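Local coordinates for DUF2179 domain-containing protein (Eubacterium ventriosum, PDB 3HLU) that is of unknown function but forms the C-terminal, DUF2179-containing part of a probable membrane protein of the YitT family, at residues Ala22-Gln27 / Leu66-Pro71; Leu36-Ala41 / Asn45-Ile50. All coordinates share one frame; numbering follows the deposited sequence.

A small alpha/beta domain is held together by different chemistry at different places, and these two contacts illustrate it. Contact 1 joins helix 18-28 to segment 66-71, around the end of helix 56-67, through a weak salt bridge and a little packing at the surface, where side-chain atoms alone meet. Contact 2, partly buried, joins the neighbouring strands 34-40 and 48-54 through backbone hydrogen bonds, with a few side-chain contacts beside them. Their centres lie about 19 Å apart, on opposite sides of the chain's centre, yet Ala22 CB of contact 1 packs 3.9 Å from Ile50 CD1 of contact 2, where helix meets sheet. Both contacts also reach the second subunit.

Contact 1 of 2, residues Ala22-Gln27 / Leu66-Pro71; sequences ADRMLQ and LKEVDP
Arg24 reaches across to Glu68 and Val69, tying helix 18-28 to segment 66-71, around the end of helix 56-67. These are the two helices of a ferredoxin-like beta-alpha-beta-beta-alpha-beta fold, and the segments meet at its surface. Arg24 carries the contact. Its CG stands beside the backbone N (chi1 -65°), and a bend at chi3 (57°) carries the guanidinium out to the second segment. There NH2 forms a salt bridge with Glu68 OE2 that is also a weak hydrogen bond, at 3.3 Å. The carboxylate comes to the guanidinium edge with its own plane turned 85° away, a geometry that pairs one nitrogen with one oxygen instead of matching two of each. Glu68 CG meets the same edge near the guanidinium plane, 3.3 Å from Arg24 NH1, the two side chains crossing at about a right angle. Val69 CG2 approaches the same NH1 obliquely at 3.6 Å; the Val69 side chain also packs on Ile20 and Ile21 of helix 18-28. NH2 also has a salt bridge to Glu28, so the arginine probably balances two carboxylates. Replacing Arg24 by an alanine is likely to leave Glu68 and Glu28 without their shared positive partner and to uncover Val69 CG2. Next along the helix, Met25, present as selenomethionine, turns inward onto Val62 and Leu65 of the other helix. In the second segment the backbone turns so that Leu66 O accepts hydrogen bonds from both Val69 N and Asp70 N, each 2.8 Å long.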
loop_
_atom_site.group_PDB
_atom_site.type_symbol
_atom_site.label_atom_id
_atom_site.label_comp_id
_atom_site.label_asym_id
_atom_site.label_seq_id
_atom_site.Cartn_x
_atom_site.Cartn_y
_atom_site.Cartn_z
ATOM N N ALA A 22 -0.660 13.381 7.079
ATOM C CA ALA A 22 0.632 13.267 7.734
ATOM C C ALA A 22 0.837 14.388 8.732
ATOM O O ALA A 22 1.353 14.149 9.814
ATOM C CB ALA A 22 1.745 13.256 6.721
ATOM N N ASP A 23 0.424 15.606 8.387
ATOM C CA ASP A 23 0.613 16.737 9.289
ATOM C C ASP A 23 -0.235 16.596 10.547
ATOM O O ASP A 23 0.262 16.782 11.654
ATOM C CB ASP A 23 0.346 18.083 8.592
ATOM C CG ASP A 23 1.470 18.483 7.609
ATOM O OD1 ASP A 23 2.567 17.856 7.628
ATOM O OD2 ASP A 23 1.243 19.427 6.804
ATOM N N ARG A 24 -1.507 16.254 10.376
ATOM C CA ARG A 24 -2.401 16.085 11.514
ATOM C C ARG A 24 -2.003 14.904 12.389
ATOM O O ARG A 24 -2.300 14.878 13.581
ATOM C CB ARG A 24 -3.850 15.929 11.052
ATOM C CG ARG A 24 -4.416 17.163 10.384
ATOM C CD ARG A 24 -5.925 17.049 10.180
ATOM N NE ARG A 24 -6.644 16.809 11.432
ATOM C CZ ARG A 24 -7.956 16.577 11.512
ATOM N NH1 ARG A 24 -8.699 16.553 10.412
ATOM N NH2 ARG A 24 -8.529 16.362 12.690
HETATM N N MSE A 25 -1.338 13.920 11.798
HETATM C CA MSE A 25 -0.874 12.768 12.561
HETATM C C MSE A 25 0.215 13.207 13.523
HETATM O O MSE A 25 0.280 12.746 14.671
HETATM C CB MSE A 25 -0.336 11.684 11.632
HETATM C CG MSE A 25 -1.398 10.760 11.070
HETATM SE SE MSE A 25 -0.649 9.450 9.840
HETATM C CE MSE A 25 -0.152 8.056 11.099
ATOM N N LEU A 26 1.064 14.107 13.027
ATOM C CA LEU A 26 2.168 14.680 13.784
ATOM C C LEU A 26 1.716 15.697 14.822
ATOM O O LEU A 26 2.266 15.761 15.913
ATOM C CB LEU A 26 3.153 15.380 12.849
ATOM C CG LEU A 26 4.043 16.370 13.614
ATOM C CD1 LEU A 26 5.007 15.625 14.546
ATOM C CD2 LEU A 26 4.814 17.300 12.679
ATOM N N GLN A 27 0.738 16.518 14.467
ATOM C CA GLN A 27 0.336 17.595 15.346
ATOM C C GLN A 27 -0.501 17.063 16.480
ATOM O O GLN A 27 -0.236 17.362 17.643
ATOM C CB GLN A 27 -0.420 18.674 14.579
ATOM C CG GLN A 27 0.507 19.675 13.884
ATOM C CD GLN A 27 -0.090 20.229 12.590
ATOM O OE1 GLN A 27 -1.296 20.054 12.306
ATOM N NE2 GLN A 27 0.754 20.891 11.792
ATOM N N LEU A 66 -8.766 9.563 9.333
ATOM C CA LEU A 66 -8.949 9.355 7.904
ATOM C C LEU A 66 -10.352 9.750 7.497
ATOM O O LEU A 66 -10.554 10.474 6.517
ATOM C CB LEU A 66 -8.732 7.894 7.555
ATOM C CG LEU A 66 -7.320 7.367 7.740
ATOM C CD1 LEU A 66 -7.170 5.955 7.158
ATOM C CD2 LEU A 66 -6.365 8.363 7.098
ATOM N N LYS A 67 -11.321 9.249 8.256
ATOM C CA LYS A 67 -12.718 9.587 8.039
ATOM C C LYS A 67 -12.851 11.094 7.903
ATOM O O LYS A 67 -13.626 11.609 7.101
ATOM C CB LYS A 67 -13.563 9.077 9.201
ATOM C CG LYS A 67 -13.630 7.548 9.264
ATOM C CD LYS A 67 -14.274 7.020 10.545
ATOM C CE LYS A 67 -13.960 5.544 10.720
ATOM N NZ LYS A 67 -14.344 4.985 12.049
ATOM N N GLU A 68 -12.043 11.801 8.672
ATOM C CA GLU A 68 -12.160 13.237 8.773
ATOM C C GLU A 68 -11.509 13.976 7.603
ATOM O O GLU A 68 -11.721 15.169 7.432
ATOM C CB GLU A 68 -11.537 13.670 10.099
ATOM C CG GLU A 68 -11.693 15.134 10.461
ATOM C CD GLU A 68 -11.745 15.350 11.983
ATOM O OE1 GLU A 68 -11.698 14.344 12.747
ATOM O OE2 GLU A 68 -11.850 16.529 12.406
ATOM N N VAL A 69 -10.721 13.284 6.790
ATOM C CA VAL A 69 -9.908 13.984 5.800
ATOM C C VAL A 69 -10.073 13.421 4.411
ATOM O O VAL A 69 -10.258 14.174 3.451
ATOM C CB VAL A 69 -8.423 13.885 6.136
ATOM C CG1 VAL A 69 -7.593 14.499 5.027
ATOM C CG2 VAL A 69 -8.145 14.546 7.452
ATOM N N ASP A 70 -9.970 12.095 4.318
ATOM C CA ASP A 70 -10.086 11.376 3.061
ATOM C C ASP A 70 -10.728 10.021 3.320
ATOM O O ASP A 70 -10.071 9.076 3.767
ATOM C CB ASP A 70 -8.719 11.202 2.400
ATOM C CG ASP A 70 -8.783 10.376 1.113
ATOM O OD1 ASP A 70 -9.890 9.941 0.723
ATOM O OD2 ASP A 70 -7.715 10.153 0.487
ATOM N N PRO A 71 -12.030 9.929 3.040
ATOM C CA PRO A 71 -12.868 8.732 3.137
ATOM C C PRO A 71 -12.374 7.594 2.256
ATOM O O PRO A 71 -12.699 6.431 2.510
ATOM C CB PRO A 71 -14.218 9.218 2.612
ATOM C CG PRO A 71 -14.219 10.679 2.879
ATOM C CD PRO A 71 -12.811 11.124 2.671
#

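Contact 2 of 2, residues Leu36-Ala41 / Asn45-Ile50; sequences LQAVGA and NETEVI
Leu36 and Val49 face each other as an antiparallel hydrogen-bonded pair, with Val49 N giving its hydrogen to Leu36 O over 2.7 Å in an almost straight bond (174°). Two residues on, Ala38 N donates to Thr47 O at 2.9 Å. Between these bonds Gln37 and Glu48 form the non-hydrogen-bonded pair, their CA atoms 4.5 Å apart, and Glu48 CA adds a CA-H...O contact to Leu36 O at 3.4 Å. Side-chain contacts are fewer. Thr47 CG2 sits between the backbone N and the carbonyl carbon, with OG1 anti to the N (chi1 179°), and this rotation brings the methyl to Ala38 CB at 3.5 Å. Gln37 bends at chi2 and runs obliquely across Glu48, its NE2 lying 3.9 Å from Glu48 CG; amide and carboxylate planes are 43° apart. The Glu48 carboxylate makes its salt bridge with Arg18 of helix 18-28, through OE1, which ties the strand to that helix. On the face carrying Leu36 and Val49, both side chains pack on Tyr12 of strand 9-14. Farther out, Val39 and Gly40 pair antiparallel with a strand of the second subunit, so the sheet runs on across the interface; beside it Ala38 packs on Met75 and Thr47 on Phe74 of that subunit. Such a hairpin is the link between the second and third strands of a ferredoxin-like fold, in keeping with membership of the GlnB-like clan, and here its projecting end also takes part in dimer assembly.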
loop_
_atom_site.group_PDB
_atom_site.type_symbol
_atom_site.label_atom_id
_atom_site.label_comp_id
_atom_site.label_asym_id
_atom_site.label_seq_id
_atom_site.Cartn_x
_atom_site.Cartn_y
_atom_site.Cartn_z
ATOM N N LEU A 36 7.388 7.560 2.550
ATOM C CA LEU A 36 7.914 6.575 1.613
ATOM C C LEU A 36 7.419 6.740 0.170
ATOM O O LEU A 36 6.323 7.246 -0.095
ATOM C CB LEU A 36 7.564 5.179 2.119
ATOM C CG LEU A 36 7.885 4.023 1.179
ATOM C CD1 LEU A 36 9.365 4.052 0.811
ATOM C CD2 LEU A 36 7.509 2.674 1.808
ATOM N N GLN A 37 8.248 6.309 -0.770
ATOM C CA GLN A 37 7.936 6.454 -2.187
ATOM C C GLN A 37 7.738 5.084 -2.840
ATOM O O GLN A 37 8.589 4.206 -2.728
ATOM C CB GLN A 37 9.041 7.246 -2.892
ATOM C CG GLN A 37 8.644 7.792 -4.248
ATOM C CD GLN A 37 9.267 9.146 -4.504
ATOM O OE1 GLN A 37 10.243 9.264 -5.261
ATOM N NE2 GLN A 37 8.720 10.181 -3.855
ATOM N N ALA A 38 6.606 4.908 -3.514
ATOM C CA ALA A 38 6.243 3.606 -4.062
ATOM C C ALA A 38 6.937 3.323 -5.401
ATOM O O ALA A 38 7.371 4.240 -6.092
ATOM C CB ALA A 38 4.723 3.495 -4.203
ATOM N N VAL A 39 7.061 2.051 -5.755
ATOM C CA VAL A 39 7.590 1.701 -7.053
ATOM C C VAL A 39 6.384 1.615 -7.949
ATOM O O VAL A 39 5.610 0.663 -7.852
ATOM C CB VAL A 39 8.348 0.341 -7.008
ATOM C CG1 VAL A 39 8.709 -0.157 -8.417
ATOM C CG2 VAL A 39 9.598 0.450 -6.123
ATOM N N GLY A 40 6.191 2.621 -8.795
ATOM C CA GLY A 40 5.089 2.582 -9.744
ATOM C C GLY A 40 5.406 1.744 -10.970
ATOM O O GLY A 40 6.522 1.270 -11.132
ATOM N N ALA A 41 4.428 1.550 -11.841
ATOM C CA ALA A 41 4.678 0.899 -13.128
ATOM C C ALA A 41 5.805 1.588 -13.932
ATOM O O ALA A 41 6.607 0.920 -14.582
ATOM C CB ALA A 41 3.402 0.849 -13.935
ATOM N N ASN A 45 6.131 8.286 -12.797
ATOM C CA ASN A 45 4.837 8.302 -12.129
ATOM C C ASN A 45 4.969 8.079 -10.618
ATOM O O ASN A 45 4.621 7.021 -10.109
ATOM C CB ASN A 45 3.917 7.258 -12.760
ATOM C CG ASN A 45 2.531 7.791 -13.026
ATOM O OD1 ASN A 45 1.829 7.284 -13.900
ATOM N ND2 ASN A 45 2.126 8.823 -12.284
ATOM N N GLU A 46 5.494 9.073 -9.909
ATOM C CA GLU A 46 5.652 8.961 -8.463
ATOM C C GLU A 46 4.316 8.944 -7.706
ATOM O O GLU A 46 3.338 9.617 -8.070
ATOM C CB GLU A 46 6.616 10.028 -7.893
ATOM C CG GLU A 46 7.030 11.130 -8.864
ATOM C CD GLU A 46 8.351 11.807 -8.462
ATOM O OE1 GLU A 46 9.379 11.581 -9.163
ATOM O OE2 GLU A 46 8.358 12.555 -7.448
ATOM N N THR A 47 4.292 8.131 -6.661
ATOM C CA THR A 47 3.187 8.103 -5.726
ATOM C C THR A 47 3.822 7.886 -4.349
ATOM O O THR A 47 4.773 7.116 -4.191
ATOM C CB THR A 47 2.154 7.023 -6.125
ATOM O OG1 THR A 47 1.074 6.976 -5.180
ATOM C CG2 THR A 47 2.825 5.670 -6.224
ATOM N N GLU A 48 3.346 8.634 -3.367
ATOM C CA GLU A 48 3.958 8.619 -2.052
ATOM C C GLU A 48 3.035 7.959 -1.064
ATOM O O GLU A 48 1.822 8.155 -1.082
ATOM C CB GLU A 48 4.160 10.033 -1.546
ATOM C CG GLU A 48 5.294 10.832 -2.115
ATOM C CD GLU A 48 5.497 12.092 -1.284
ATOM O OE1 GLU A 48 4.464 12.696 -0.852
ATOM O OE2 GLU A 48 6.680 12.448 -1.045
ATOM N N VAL A 49 3.636 7.229 -0.151
ATOM C CA VAL A 49 2.896 6.504 0.844
ATOM C C VAL A 49 3.372 6.976 2.217
ATOM O O VAL A 49 4.541 7.288 2.380
ATOM C CB VAL A 49 3.127 4.992 0.613
ATOM C CG1 VAL A 49 3.052 4.189 1.901
ATOM C CG2 VAL A 49 2.166 4.478 -0.442
ATOM N N ILE A 50 2.465 7.072 3.189
ATOM C CA ILE A 50 2.863 7.334 4.572
ATOM C C ILE A 50 3.178 6.027 5.294
ATOM O O ILE A 50 2.335 5.142 5.392
ATOM C CB ILE A 50 1.771 8.078 5.388
ATOM C CG1 ILE A 50 1.359 9.381 4.725
ATOM C CG2 ILE A 50 2.246 8.358 6.797
ATOM C CD1 ILE A 50 0.163 10.001 5.380
#